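Local coordinates for protein leucine aminopeptidase 2 (Saccharomyces cerevisiae, PDB 2XQ0) that cleaves amino-terminal residues from di- and tripeptides as a zinc-dependent M1-family aminopeptidase and, with low activity in vitro, hydrolyses epoxides such as leukotriene A4, at residues Q248-I253 with H305-N310; H301-S306 with R332-A337; E324-Y329 with D411-H416. All coordinates share one frame; numbering follows the deposited sequence.

Contact 1: Q248-I253 with H305-N310. With ZN (zinc ion), chain C.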
loop_
_atom_site.group_PDB
_atom_site.type_symbol
_atom_site.label_atom_id
_atom_site.label_comp_id
_atom_site.label_asym_id
_atom_site.label_seq_id
_atom_site.Cartn_x
_atom_site.Cartn_y
_atom_site.Cartn_z
ATOM N N GLN A 248 -4.109 -16.151 13.012
ATOM C CA GLN A 248 -3.654 -17.491 13.418
ATOM C C GLN A 248 -3.037 -18.256 12.249
ATOM O O GLN A 248 -2.091 -19.020 12.422
ATOM C CB GLN A 248 -4.798 -18.299 14.047
ATOM C CG GLN A 248 -5.186 -17.842 15.463
ATOM C CD GLN A 248 -6.428 -18.561 15.981
ATOM O OE1 GLN A 248 -6.758 -19.655 15.517
ATOM N NE2 GLN A 248 -7.135 -17.940 16.932
ATOM N N THR A 249 -3.552 -18.022 11.050
ATOM C CA THR A 249 -2.944 -18.602 9.853
ATOM C C THR A 249 -1.517 -18.073 9.593
ATOM O O THR A 249 -0.589 -18.848 9.327
ATOM C CB THR A 249 -3.817 -18.377 8.613
ATOM O OG1 THR A 249 -5.094 -19.013 8.811
ATOM C CG2 THR A 249 -3.135 -18.984 7.396
ATOM N N ALA A 250 -1.342 -16.759 9.681
ATOM C CA ALA A 250 -0.018 -16.158 9.518
ATOM C C ALA A 250 0.959 -16.649 10.566
ATOM O O ALA A 250 2.124 -16.920 10.271
ATOM C CB ALA A 250 -0.120 -14.634 9.568
ATOM N N GLU A 251 0.489 -16.729 11.803
ATOM C CA GLU A 251 1.318 -17.176 12.911
ATOM C C GLU A 251 1.826 -18.614 12.726
ATOM O O GLU A 251 2.931 -18.932 13.134
ATOM C CB GLU A 251 0.556 -17.065 14.224
ATOM C CG GLU A 251 0.400 -15.635 14.764
ATOM C CD GLU A 251 -0.374 -15.585 16.094
ATOM O OE1 GLU A 251 -1.449 -16.227 16.202
ATOM O OE2 GLU A 251 0.084 -14.891 17.026
ATOM N N LYS A 252 1.014 -19.474 12.122
ATOM C CA LYS A 252 1.419 -20.855 11.890
ATOM C C LYS A 252 2.481 -20.919 10.802
ATOM O O LYS A 252 3.412 -21.711 10.888
ATOM C CB LYS A 252 0.207 -21.718 11.501
ATOM C CG LYS A 252 0.567 -23.159 11.178
ATOM C CD LYS A 252 -0.662 -24.053 11.001
ATOM C CE LYS A 252 -0.239 -25.523 10.880
ATOM N NZ LYS A 252 -1.294 -26.361 10.247
ATOM N N ILE A 253 2.336 -20.092 9.772
ATOM C CA ILE A 253 3.307 -20.088 8.679
ATOM C C ILE A 253 4.631 -19.506 9.173
ATOM O O ILE A 253 5.709 -20.055 8.910
ATOM C CB ILE A 253 2.790 -19.290 7.457
ATOM C CG1 ILE A 253 1.614 -20.022 6.792
ATOM C CG2 ILE A 253 3.918 -19.048 6.462
ATOM C CD1 ILE A 253 0.607 -19.090 6.105
ATOM N N HIS A 305 2.342 -7.599 6.549
ATOM C CA HIS A 305 3.313 -6.528 6.789
ATOM C C HIS A 305 3.822 -6.529 8.229
ATOM O O HIS A 305 4.961 -6.113 8.511
ATOM C CB HIS A 305 2.715 -5.157 6.477
ATOM C CG HIS A 305 2.927 -4.717 5.069
ATOM N ND1 HIS A 305 4.177 -4.669 4.493
ATOM C CD2 HIS A 305 2.052 -4.283 4.125
ATOM C CE1 HIS A 305 4.061 -4.248 3.241
ATOM N NE2 HIS A 305 2.785 -4.008 2.999
ATOM N N SER A 306 2.997 -7.018 9.142
ATOM C CA SER A 306 3.410 -7.059 10.553
ATOM C C SER A 306 4.785 -7.699 10.637
ATOM O O SER A 306 5.642 -7.253 11.400
ATOM C CB SER A 306 2.404 -7.833 11.407
ATOM O OG SER A 306 1.156 -7.179 11.380
ATOM N N TRP A 307 5.006 -8.725 9.821
ATOM C CA TRP A 307 6.334 -9.337 9.696
ATOM C C TRP A 307 7.236 -8.654 8.652
ATOM O O TRP A 307 8.316 -8.158 8.986
ATOM C CB TRP A 307 6.201 -10.839 9.409
ATOM C CG TRP A 307 5.627 -11.622 10.557
ATOM C CD1 TRP A 307 6.329 -12.261 11.548
ATOM C CD2 TRP A 307 4.240 -11.859 10.836
ATOM N NE1 TRP A 307 5.468 -12.861 12.427
ATOM C CE2 TRP A 307 4.178 -12.639 12.015
ATOM C CE3 TRP A 307 3.043 -11.480 10.215
ATOM C CZ2 TRP A 307 2.979 -13.053 12.575
ATOM C CZ3 TRP A 307 1.843 -11.897 10.776
ATOM C CH2 TRP A 307 1.823 -12.674 11.950
ATOM N N SER A 308 6.795 -8.624 7.395
ATOM C CA SER A 308 7.626 -8.130 6.309
ATOM C C SER A 308 7.345 -6.671 6.064
ATOM O O SER A 308 6.439 -6.319 5.335
ATOM C CB SER A 308 7.359 -8.914 5.025
ATOM O OG SER A 308 5.964 -9.024 4.820
ATOM N N GLY A 309 8.148 -5.827 6.687
ATOM C CA GLY A 309 7.961 -4.394 6.587
ATOM C C GLY A 309 8.080 -3.802 7.964
ATOM O O GLY A 309 8.926 -2.949 8.197
ATOM N N ASN A 310 7.249 -4.285 8.884
ATOM C CA ASN A 310 7.171 -3.699 10.217
ATOM C C ASN A 310 8.224 -4.238 11.169
ATOM O O ASN A 310 8.954 -3.467 11.793
ATOM C CB ASN A 310 5.763 -3.863 10.784
ATOM C CG ASN A 310 4.712 -3.146 9.932
ATOM O OD1 ASN A 310 5.016 -2.612 8.864
ATOM N ND2 ASN A 310 3.478 -3.145 10.401
HETATM ZN ZN ZN C . 1.973 -3.519 1.183
#

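Contact 2: H301-S306 with R332-A337. With ZN (zinc ion), chain C; BES (2-(3-amino-2-hydroxy-4-phenyl-butyrylamino)-4-methyl-pentanoic acid), chain B.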
loop_
_atom_site.group_PDB
_atom_site.type_symbol
_atom_site.label_atom_id
_atom_site.label_comp_id
_atom_site.label_asym_id
_atom_site.label_seq_id
_atom_site.Cartn_x
_atom_site.Cartn_y
_atom_site.Cartn_z
ATOM N N HIS A 301 -3.040 -8.861 3.410
ATOM C CA HIS A 301 -1.885 -8.074 2.987
ATOM C C HIS A 301 -1.322 -7.210 4.114
ATOM O O HIS A 301 -0.175 -7.351 4.477
ATOM C CB HIS A 301 -2.220 -7.202 1.772
ATOM C CG HIS A 301 -1.016 -6.530 1.185
ATOM N ND1 HIS A 301 -0.251 -7.106 0.198
ATOM C CD2 HIS A 301 -0.416 -5.354 1.490
ATOM C CE1 HIS A 301 0.764 -6.306 -0.096
ATOM N NE2 HIS A 301 0.687 -5.239 0.679
ATOM N N GLU A 302 -2.128 -6.308 4.665
ATOM C CA GLU A 302 -1.646 -5.438 5.734
ATOM C C GLU A 302 -1.200 -6.265 6.932
ATOM O O GLU A 302 -0.261 -5.903 7.632
ATOM C CB GLU A 302 -2.740 -4.481 6.202
ATOM C CG GLU A 302 -3.460 -3.727 5.088
ATOM C CD GLU A 302 -2.521 -2.928 4.228
ATOM O OE1 GLU A 302 -2.920 -2.575 3.097
ATOM O OE2 GLU A 302 -1.379 -2.664 4.671
ATOM N N LEU A 303 -1.885 -7.375 7.184
ATOM C CA LEU A 303 -1.500 -8.237 8.293
ATOM C C LEU A 303 -0.112 -8.835 8.080
ATOM O O LEU A 303 0.669 -8.922 9.014
ATOM C CB LEU A 303 -2.488 -9.386 8.427
ATOM C CG LEU A 303 -2.055 -10.505 9.381
ATOM C CD1 LEU A 303 -1.975 -9.972 10.802
ATOM C CD2 LEU A 303 -3.058 -11.652 9.291
ATOM N N ALA A 304 0.183 -9.298 6.868
ATOM C CA ALA A 304 1.499 -9.896 6.612
ATOM C C ALA A 304 2.626 -8.875 6.814
ATOM O O ALA A 304 3.736 -9.230 7.239
ATOM C CB ALA A 304 1.559 -10.514 5.224
ATOM N N HIS A 305 2.342 -7.599 6.549
ATOM C CA HIS A 305 3.313 -6.528 6.789
ATOM C C HIS A 305 3.822 -6.529 8.229
ATOM O O HIS A 305 4.961 -6.113 8.511
ATOM C CB HIS A 305 2.715 -5.157 6.477
ATOM C CG HIS A 305 2.927 -4.717 5.069
ATOM N ND1 HIS A 305 4.177 -4.669 4.493
ATOM C CD2 HIS A 305 2.052 -4.283 4.125
ATOM C CE1 HIS A 305 4.061 -4.248 3.241
ATOM N NE2 HIS A 305 2.785 -4.008 2.999
ATOM N N SER A 306 2.997 -7.018 9.142
ATOM C CA SER A 306 3.410 -7.059 10.553
ATOM C C SER A 306 4.785 -7.699 10.637
ATOM O O SER A 306 5.642 -7.253 11.400
ATOM C CB SER A 306 2.404 -7.833 11.407
ATOM O OG SER A 306 1.156 -7.179 11.380
ATOM N N ARG A 332 -0.300 -14.343 -0.030
ATOM C CA ARG A 332 -0.741 -15.461 -0.845
ATOM C C ARG A 332 -0.558 -16.818 -0.152
ATOM O O ARG A 332 -1.346 -17.719 -0.378
ATOM C CB ARG A 332 -0.155 -15.406 -2.248
ATOM C CG ARG A 332 -0.718 -14.214 -3.030
ATOM C CD ARG A 332 -0.159 -14.086 -4.410
ATOM N NE ARG A 332 -0.745 -12.912 -5.042
ATOM C CZ ARG A 332 -0.149 -12.175 -5.972
ATOM N NH1 ARG A 332 1.073 -12.483 -6.398
ATOM N NH2 ARG A 332 -0.772 -11.117 -6.457
ATOM N N ARG A 333 0.434 -16.955 0.720
ATOM C CA ARG A 333 0.506 -18.159 1.570
ATOM C C ARG A 333 -0.706 -18.239 2.542
ATOM O O ARG A 333 -1.267 -19.316 2.785
ATOM C CB ARG A 333 1.831 -18.191 2.345
ATOM C CG ARG A 333 3.072 -18.470 1.483
ATOM C CD ARG A 333 3.092 -19.908 0.910
ATOM N NE ARG A 333 2.945 -20.894 1.982
ATOM C CZ ARG A 333 3.953 -21.321 2.738
ATOM N NH1 ARG A 333 5.190 -20.877 2.536
ATOM N NH2 ARG A 333 3.722 -22.194 3.698
ATOM N N ILE A 334 -1.118 -17.101 3.095
ATOM C CA ILE A 334 -2.260 -17.083 4.015
ATOM C C ILE A 334 -3.527 -17.539 3.301
ATOM O O ILE A 334 -4.209 -18.464 3.752
ATOM C CB ILE A 334 -2.458 -15.699 4.660
ATOM C CG1 ILE A 334 -1.311 -15.417 5.639
ATOM C CG2 ILE A 334 -3.789 -15.605 5.379
ATOM C CD1 ILE A 334 -1.140 -13.928 5.968
ATOM N N ILE A 335 -3.828 -16.928 2.160
ATOM C CA ILE A 335 -5.043 -17.279 1.457
ATOM C C ILE A 335 -4.953 -18.696 0.902
ATOM O O ILE A 335 -5.957 -19.390 0.778
ATOM C CB ILE A 335 -5.413 -16.257 0.324
ATOM C CG1 ILE A 335 -4.622 -16.519 -0.948
ATOM C CG2 ILE A 335 -5.286 -14.810 0.814
ATOM C CD1 ILE A 335 -4.853 -15.475 -2.049
ATOM N N GLY A 336 -3.748 -19.138 0.575
ATOM C CA GLY A 336 -3.581 -20.497 0.093
ATOM C C GLY A 336 -3.839 -21.495 1.204
ATOM O O GLY A 336 -4.422 -22.554 0.979
ATOM N N ALA A 337 -3.417 -21.157 2.415
ATOM C CA ALA A 337 -3.580 -22.072 3.535
ATOM C C ALA A 337 -5.052 -22.179 3.912
ATOM O O ALA A 337 -5.499 -23.213 4.392
ATOM C CB ALA A 337 -2.777 -21.607 4.710
HETATM ZN ZN ZN C . 1.973 -3.519 1.183
HETATM N N2 BES B . 1.641 0.813 2.433
HETATM C C1 BES B . 1.284 0.176 1.182
HETATM C C6 BES B . 0.747 1.216 0.196
HETATM C C7 BES B . 1.828 2.217 -0.144
HETATM C C8 BES B . 3.103 1.770 -0.474
HETATM C C12 BES B . 1.557 3.582 -0.111
HETATM C C9 BES B . 4.102 2.686 -0.781
HETATM C C11 BES B . 2.559 4.498 -0.417
HETATM C C10 BES B . 3.833 4.051 -0.754
HETATM C C2 BES B . 0.241 -0.927 1.401
HETATM O O2 BES B . 0.634 -1.949 2.328
HETATM C C3 BES B . -0.030 -1.544 0.069
HETATM O O3 BES B . 0.796 -2.273 -0.486
HETATM N N1 BES B . -1.220 -1.168 -0.382
HETATM C C4 BES B . -1.864 -1.531 -1.627
HETATM C C13 BES B . -2.785 -2.677 -1.225
HETATM C C14 BES B . -2.591 -3.920 -2.083
HETATM C C15 BES B . -3.104 -5.151 -1.343
HETATM C C16 BES B . -1.136 -4.102 -2.507
HETATM C C5 BES B . -2.700 -0.352 -2.034
HETATM O O1 BES B . -2.964 -0.183 -3.245
HETATM O O4 BES B . -3.101 0.429 -1.134
#

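Contact 3: E324-Y329 with D411-H416. With ZN (zinc ion), chain C; BES (2-(3-amino-2-hydroxy-4-phenyl-butyrylamino)-4-methyl-pentanoic acid), chain B.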
loop_
_atom_site.group_PDB
_atom_site.type_symbol
_atom_site.label_atom_id
_atom_site.label_comp_id
_atom_site.label_asym_id
_atom_site.label_seq_id
_atom_site.Cartn_x
_atom_site.Cartn_y
_atom_site.Cartn_z
ATOM N N GLU A 324 7.508 -5.200 0.048
ATOM C CA GLU A 324 6.290 -5.543 -0.696
ATOM C C GLU A 324 6.303 -6.930 -1.352
ATOM O O GLU A 324 5.264 -7.568 -1.452
ATOM C CB GLU A 324 5.954 -4.465 -1.728
ATOM C CG GLU A 324 5.625 -3.091 -1.123
ATOM C CD GLU A 324 4.407 -3.103 -0.201
ATOM O OE1 GLU A 324 3.611 -4.071 -0.241
ATOM O OE2 GLU A 324 4.233 -2.131 0.563
ATOM N N GLY A 325 7.460 -7.391 -1.804
ATOM C CA GLY A 325 7.556 -8.718 -2.416
ATOM C C GLY A 325 7.324 -9.822 -1.404
ATOM O O GLY A 325 6.533 -10.760 -1.619
ATOM N N TRP A 326 7.990 -9.717 -0.269
ATOM C CA TRP A 326 7.703 -10.646 0.820
ATOM C C TRP A 326 6.223 -10.605 1.230
ATOM O O TRP A 326 5.573 -11.659 1.358
ATOM C CB TRP A 326 8.603 -10.327 2.027
ATOM C CG TRP A 326 9.873 -11.109 2.009
ATOM C CD1 TRP A 326 11.136 -10.639 1.802
ATOM C CD2 TRP A 326 9.994 -12.515 2.214
ATOM N NE1 TRP A 326 12.042 -11.674 1.867
ATOM C CE2 TRP A 326 11.364 -12.835 2.121
ATOM C CE3 TRP A 326 9.077 -13.537 2.468
ATOM C CZ2 TRP A 326 11.835 -14.136 2.263
ATOM C CZ3 TRP A 326 9.555 -14.836 2.610
ATOM C CH2 TRP A 326 10.909 -15.119 2.514
ATOM N N THR A 327 5.686 -9.396 1.441
ATOM C CA THR A 327 4.279 -9.252 1.856
ATOM C C THR A 327 3.320 -9.953 0.893
ATOM O O THR A 327 2.438 -10.678 1.327
ATOM C CB THR A 327 3.877 -7.781 2.042
ATOM O OG1 THR A 327 4.731 -7.199 3.041
ATOM C CG2 THR A 327 2.390 -7.644 2.463
ATOM N N VAL A 328 3.496 -9.739 -0.406
ATOM C CA VAL A 328 2.615 -10.340 -1.396
ATOM C C VAL A 328 2.782 -11.862 -1.324
ATOM O O VAL A 328 1.801 -12.607 -1.410
ATOM C CB VAL A 328 2.895 -9.796 -2.846
ATOM C CG1 VAL A 328 2.057 -10.560 -3.891
ATOM C CG2 VAL A 328 2.576 -8.286 -2.950
ATOM N N TYR A 329 4.027 -12.312 -1.150
ATOM C CA TYR A 329 4.313 -13.744 -0.989
ATOM C C TYR A 329 3.591 -14.299 0.238
ATOM O O TYR A 329 2.815 -15.277 0.157
ATOM C CB TYR A 329 5.839 -14.035 -0.937
ATOM C CG TYR A 329 6.103 -15.502 -0.667
ATOM C CD1 TYR A 329 6.043 -16.441 -1.692
ATOM C CD2 TYR A 329 6.335 -15.951 0.622
ATOM C CE1 TYR A 329 6.235 -17.790 -1.438
ATOM C CE2 TYR A 329 6.514 -17.274 0.880
ATOM C CZ TYR A 329 6.455 -18.192 -0.149
ATOM O OH TYR A 329 6.634 -19.521 0.120
ATOM N N ASP A 411 9.720 -22.941 4.466
ATOM C CA ASP A 411 9.184 -22.326 5.673
ATOM C C ASP A 411 10.202 -22.201 6.815
ATOM O O ASP A 411 10.165 -21.220 7.568
ATOM C CB ASP A 411 7.900 -23.027 6.129
ATOM C CG ASP A 411 6.696 -22.670 5.252
ATOM O OD1 ASP A 411 6.906 -22.035 4.193
ATOM O OD2 ASP A 411 5.547 -23.018 5.620
ATOM N N PRO A 412 11.117 -23.174 6.946
ATOM C CA PRO A 412 12.174 -23.015 7.956
ATOM C C PRO A 412 13.052 -21.797 7.679
ATOM O O PRO A 412 13.443 -21.095 8.615
ATOM C CB PRO A 412 12.993 -24.294 7.805
ATOM C CG PRO A 412 11.999 -25.298 7.322
ATOM C CD PRO A 412 11.096 -24.541 6.393
ATOM N N PHE A 413 13.361 -21.548 6.412
ATOM C CA PHE A 413 14.099 -20.335 6.055
ATOM C C PHE A 413 13.314 -19.062 6.411
ATOM O O PHE A 413 13.858 -18.113 6.969
ATOM C CB PHE A 413 14.456 -20.302 4.572
ATOM C CG PHE A 413 15.016 -18.971 4.127
ATOM C CD1 PHE A 413 16.300 -18.589 4.494
ATOM C CD2 PHE A 413 14.244 -18.087 3.375
ATOM C CE1 PHE A 413 16.817 -17.350 4.107
ATOM C CE2 PHE A 413 14.750 -16.856 2.982
ATOM C CZ PHE A 413 16.053 -16.492 3.347
ATOM N N ILE A 414 12.036 -19.042 6.059
ATOM C CA ILE A 414 11.179 -17.894 6.343
ATOM C C ILE A 414 11.223 -17.529 7.834
ATOM O O ILE A 414 11.405 -16.367 8.206
ATOM C CB ILE A 414 9.742 -18.205 5.912
ATOM C CG1 ILE A 414 9.676 -18.331 4.388
ATOM C CG2 ILE A 414 8.770 -17.157 6.417
ATOM C CD1 ILE A 414 8.273 -18.649 3.889
ATOM N N ARG A 415 11.070 -18.530 8.689
ATOM C CA ARG A 415 11.148 -18.294 10.123
ATOM C C ARG A 415 12.528 -17.791 10.535
ATOM O O ARG A 415 12.642 -16.937 11.410
ATOM C CB ARG A 415 10.831 -19.575 10.889
ATOM C CG ARG A 415 9.348 -19.862 10.960
ATOM C CD ARG A 415 9.082 -21.349 11.012
ATOM N NE ARG A 415 7.744 -21.631 10.513
ATOM C CZ ARG A 415 7.321 -22.833 10.157
ATOM N NH1 ARG A 415 6.079 -22.988 9.715
ATOM N NH2 ARG A 415 8.139 -23.874 10.247
ATOM N N HIS A 416 13.574 -18.340 9.922
ATOM C CA HIS A 416 14.938 -17.978 10.294
ATOM C C HIS A 416 15.178 -16.524 9.925
ATOM O O HIS A 416 15.681 -15.732 10.734
ATOM C CB HIS A 416 15.939 -18.873 9.561
ATOM C CG HIS A 416 17.365 -18.531 9.839
ATOM N ND1 HIS A 416 18.134 -17.784 8.975
ATOM C CD2 HIS A 416 18.161 -18.824 10.894
ATOM C CE1 HIS A 416 19.345 -17.638 9.479
ATOM N NE2 HIS A 416 19.387 -18.257 10.643
HETATM ZN ZN ZN C . 1.973 -3.519 1.183
HETATM N N2 BES B . 1.641 0.813 2.433
HETATM C C1 BES B . 1.284 0.176 1.182
HETATM C C6 BES B . 0.747 1.216 0.196
HETATM C C7 BES B . 1.828 2.217 -0.144
HETATM C C8 BES B . 3.103 1.770 -0.474
HETATM C C12 BES B . 1.557 3.582 -0.111
HETATM C C9 BES B . 4.102 2.686 -0.781
HETATM C C11 BES B . 2.559 4.498 -0.417
HETATM C C10 BES B . 3.833 4.051 -0.754
HETATM C C2 BES B . 0.241 -0.927 1.401
HETATM O O2 BES B . 0.634 -1.949 2.328
HETATM C C3 BES B . -0.030 -1.544 0.069
HETATM O O3 BES B . 0.796 -2.273 -0.486
HETATM N N1 BES B . -1.220 -1.168 -0.382
HETATM C C4 BES B . -1.864 -1.531 -1.627
HETATM C C13 BES B . -2.785 -2.677 -1.225
HETATM C C14 BES B . -2.591 -3.920 -2.083
HETATM C C15 BES B . -3.104 -5.151 -1.343
HETATM C C16 BES B . -1.136 -4.102 -2.507
HETATM C C5 BES B . -2.700 -0.352 -2.034
HETATM O O1 BES B . -2.964 -0.183 -3.245
HETATM O O4 BES B . -3.101 0.429 -1.134
#

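Contact 1: Q248-I253 with H305-N310
Ala250 presses its methyl group against the six-membered ring of Trp307, and this one apolar touch carries most of the contact. The CB of Ala250 sits 3.6 Å from both CZ3 and CH2 of Trp307, straddling that bond and coming at the indole obliquely. Trp307 reaches across because its CG stands anti to its own carbonyl carbon (chi1 -67°), which sends the benzo end of the indole out from helix 297-311 to helix 243-253. The backbones stay well apart, with 9.3 Å between the CA atoms of Ala250 and Trp307. Glu251, the next residue, adds a looser aliphatic touch at the indole edge: its CG lies near the ring plane, 4.3 Å from CZ2 of Trp307, while its carboxylate forms a salt bridge with Arg222 and accepts a hydrogen bond from the backbone N of Tyr257. Phe418 of helix 407-420 also touches the indole.

No hydrogen bond crosses between the segments; His305 has its bond within its own segment. ND1 of His305 donates to the carbonyl O of Ser308 at 2.9 Å, with an N-H...O angle of 148°, and the oxygen lies somewhat out of the imidazole plane. That bond is consistent with setting the ring's rotation and pointing NE2 of His305 at the zinc ion, which it binds at 2.0 Å. The backbone widens here into a pi-type turn, closed by Asn310 N to His305 O, and Gly309 adopts angles that call for glycine. The whole is a buried packing of helix 243-253 against the zinc-binding helix 297-311 of an M1 metallopeptidase, whose HExxH motif ends at His305.

Contact 2: H301-S306 with R332-A337
Ile334 meets helix 297-311 through the end of its side chain alone. Its CD1 lies 4.4 Å from CB of Ala304 and 4.5 Å from CD2 of Leu303, a light apolar touch with no hydrogen bond across. The chain of Ile334 reaches out from helix 321-339 to this CD1 methyl, and Leu303 turns one branch, CD2, to it. Thr249 and Ala250 of helix 243-253 also touch Ile334, so its side chain lies where three helices come together.

The other side of 301-306 faces the metal. His301 has CG anti to the backbone N (chi1 -172°), which lays the imidazole out so that NE2 binds zinc at 2.2 Å; Glu331 hydrogen-bonds with ND1 and would hold the ring's rotation from the second shell. Over one face of this ring lies the C15 methyl of bestatin, 3.5 Å above the plane and offset toward the rim. His305 is the co-ligand, its NE2 3.1 Å from O2 of bestatin, and Glu324 completes the protein ligands. The inhibitor chelates through its hydroxyl O2 and carbonyl O3, each 2.4 Å from zinc. Glu302 folds back at chi2 (-57°), which sets its carboxylate beside the inhibitor, OE2 lying 3.2 Å from O2 of bestatin. A glutamine here would probably leave the site without its proton acceptor, with an amide in place of the carboxylate beside the zinc-bound hydroxyl of bestatin.

One turn on, Ser306 OG and Ser306 N both donate to the carbonyl O of Leu303, approaching from the same face of its plane. Taken together, His301, Glu302 and His305 form the HExxH signature of the zinc metallopeptidases, its two histidines and its general base presented by one helix of the M1 active site.

Contact 3: E324-Y329 with D411-H416
Trp326 and Tyr329 turn toward helix 407-420 from helix 321-339, the helix that gives the HExxH zinc site its third protein ligand, as in other M1 aminopeptidases. In the first shell, Ile414 fits against both rings. Its CG1 lies 3.9 Å from CH2 of Trp326, close to the indole plane and so at the edge, while its CD1 reaches the edge of the phenol, 3.7 Å from CE2 of Tyr329. CG1 of Ile414 is anti to the carbonyl carbon (chi1 -67°), and the straight chain beyond it takes CD1 on to the tyrosine. Phe413 meets the neighbouring atom on the same indole edge, CE2 of Phe413 lying 4.1 Å from CZ2 of Trp326, and its side chain crosses that of Trp326 at about a right angle.

Around these rings lies a second shell. Tyr417 stacks on Trp326, Phe418 meets it edge-to-face, and Thr434 and Leu435 of helix 428-438 touch Phe413. The hydroxyl of Tyr329 hydrogen-bonds with Glu401 and with Arg333, whose guanidinium also forms a salt bridge with Asp411, so polar ties border the apolar seam. The short helical segments run at 133° to each other, their axes 13.8 Å apart at the closest; large side chains have to bridge that distance.

On the other side of 324-329 is the metal. Glu324 bends at chi2 (-61°), curling its carboxylate onto the zinc ion beside the bestatin oxygens, with Tyr390 of helix 388-403 alongside. The two carboxylate oxygens sit unequally: OE1 of Glu324 is 2.2 Å from zinc, whereas OE2 of Glu324 stands at 2.7 Å.

From the N terminus, helix 243-253 comes first, and contact 1 closes the 51 intervening residues onto the later part of helix 297-311. Contact 2 starts on that same helix, sharing His305 and Ser306, and encloses 25 residues: the end of helix 297-311, strand 312-314 and the first part of helix 321-339. Contact 3 opens on 324-329 before contact 2 has closed at 332-337, so the two cross, whereas contacts 1 and 3 follow in series; contact 3 encloses the longest, largely helical, excursion. Direct links join them: Thr249 CG2 packs on Ala337 CB, Ser308 OG pairs with Thr327 OG1, and Arg415 reaches the carbonyl of Ile253. Four helices are thus packed together within the M1 peptidase domain.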